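Local coordinates for protein DNA fragmentation factor subunit beta (Mus musculus, PDB 1V0D) that cuts chromosomal DNA during apoptosis as a caspase-activated nuclease, driving DNA fragmentation and chromatin condensation, at residues 141-144 against 145-148. Residues are numbered along the deposited sequence; the frame is centred on the assembly and turned at random.
Sequences DPSW and FEGL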
# COMPACT_ATOMS: atom_id res chain seq x y z
N ASP A 141 -7.60 -19.96 -14.48
CA ASP A 141 -7.96 -19.07 -13.38
C ASP A 141 -7.84 -17.62 -13.84
O ASP A 141 -7.06 -16.85 -13.28
CB ASP A 141 -7.06 -19.31 -12.17
CG ASP A 141 -7.46 -18.47 -10.96
OD1 ASP A 141 -8.67 -18.36 -10.67
OD2 ASP A 141 -6.55 -17.93 -10.29
N PRO A 142 -8.63 -17.24 -14.84
CA PRO A 142 -8.63 -15.88 -15.41
C PRO A 142 -8.98 -14.78 -14.40
O PRO A 142 -8.56 -13.63 -14.56
CB PRO A 142 -9.65 -15.99 -16.54
CG PRO A 142 -10.64 -16.97 -15.97
CD PRO A 142 -9.74 -18.03 -15.39
N SER A 143 -9.74 -15.13 -13.37
CA SER A 143 -10.14 -14.17 -12.36
C SER A 143 -8.92 -13.42 -11.82
O SER A 143 -8.90 -12.18 -11.74
CB SER A 143 -10.86 -14.89 -11.23
OG SER A 143 -11.66 -13.98 -10.49
N TRP A 144 -7.90 -14.18 -11.46
CA TRP A 144 -6.64 -13.65 -10.95
C TRP A 144 -6.14 -12.52 -11.86
O TRP A 144 -5.85 -11.42 -11.39
CB TRP A 144 -5.58 -14.76 -10.93
CG TRP A 144 -4.33 -14.48 -10.12
CD1 TRP A 144 -4.15 -14.73 -8.78
CD2 TRP A 144 -3.08 -13.95 -10.60
NE1 TRP A 144 -2.87 -14.39 -8.40
CE2 TRP A 144 -2.19 -13.91 -9.50
CE3 TRP A 144 -2.63 -13.50 -11.85
CZ2 TRP A 144 -0.87 -13.45 -9.61
CZ3 TRP A 144 -1.31 -13.04 -11.96
CH2 TRP A 144 -0.46 -13.02 -10.85
N PHE A 145 -6.08 -12.79 -13.17
CA PHE A 145 -5.57 -11.81 -14.14
C PHE A 145 -6.39 -10.57 -14.47
O PHE A 145 -5.98 -9.79 -15.34
CB PHE A 145 -5.24 -12.52 -15.46
CG PHE A 145 -4.21 -13.60 -15.33
CD1 PHE A 145 -4.52 -14.81 -14.70
CD2 PHE A 145 -2.93 -13.42 -15.83
CE1 PHE A 145 -3.57 -15.82 -14.58
CE2 PHE A 145 -1.97 -14.42 -15.72
CZ PHE A 145 -2.29 -15.62 -15.10
N GLU A 146 -7.51 -10.36 -13.81
CA GLU A 146 -8.33 -9.18 -14.10
C GLU A 146 -7.60 -7.85 -13.98
O GLU A 146 -7.21 -7.44 -12.89
CB GLU A 146 -9.55 -9.13 -13.18
CG GLU A 146 -10.65 -10.10 -13.53
CD GLU A 146 -11.80 -10.03 -12.54
OE1 GLU A 146 -12.34 -8.92 -12.34
OE2 GLU A 146 -12.15 -11.10 -11.97
N GLY A 147 -7.41 -7.18 -15.11
CA GLY A 147 -6.75 -5.89 -15.07
C GLY A 147 -5.34 -5.90 -15.60
O GLY A 147 -4.74 -4.85 -15.82
N LEU A 148 -4.80 -7.10 -15.79
CA LEU A 148 -3.45 -7.23 -16.29
C LEU A 148 -3.50 -7.28 -17.80
O LEU A 148 -4.41 -7.87 -18.37
CB LEU A 148 -2.81 -8.51 -15.76
CG LEU A 148 -2.89 -8.70 -14.25
CD1 LEU A 148 -2.19 -9.98 -13.86
CD2 LEU A 148 -2.27 -7.51 -13.56
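Ser143 and Glu146 are joined twice, once through the backbone and once through their side chains. Glu146 N donates to Ser143 O at 3.1 Å, with an N-H...O angle of 165°; the bond is nearly straight, although the donor stands well out of the carbonyl plane. The second bond runs from Ser143 OG to Glu146 OE2, at 3.3 Å, meeting the carboxylate oxygen nearly along its C-O axis. OG can do so because it lies anti to its own backbone nitrogen (chi1 -159°), while the glutamate chain runs extended beyond CG; both residues are exposed, and the length of the bond suggests a modest grip. The backbone bond closes a type I beta turn, Ser143 to Glu146, and a type II turn follows directly from Phe145 to Leu148, closed by Leu148 N to Phe145 O at 3.0 Å. Gly147 takes the positive phi of that second turn. These consecutive turns lie in the loop between helices 116-129 and 155-175 of the DFF40 nuclease region. On their buried side the six-membered ring of Trp144 and the Phe145 ring form an edge-to-face (T-shaped) pair, centroids 4.9 Å apart and planes at 63°, with Trp144 CE3 directly over the centre of the phenyl ring. At that ring's edge, in its plane, lies Asp141 O, 3.6 Å from Phe145 CD1; this oxygen also accepts a weak bond from Trp144 N. With an alanine here instead of Phe145, the CE3 edge of the indole would probably lose the ring face it points into, and Asp141 O the ring edge beside it. Farther along the indole, CZ3 touches Leu148 CD1 at 3.7 Å. The indole nitrogen of the buried Trp144 is satisfied outside the turns, NE1 being hydrogen-bonded to Pro246 O, and Asp141 OD2 forms a salt bridge with Lys155, whose ammonium also makes a cation-pi contact with Trp144.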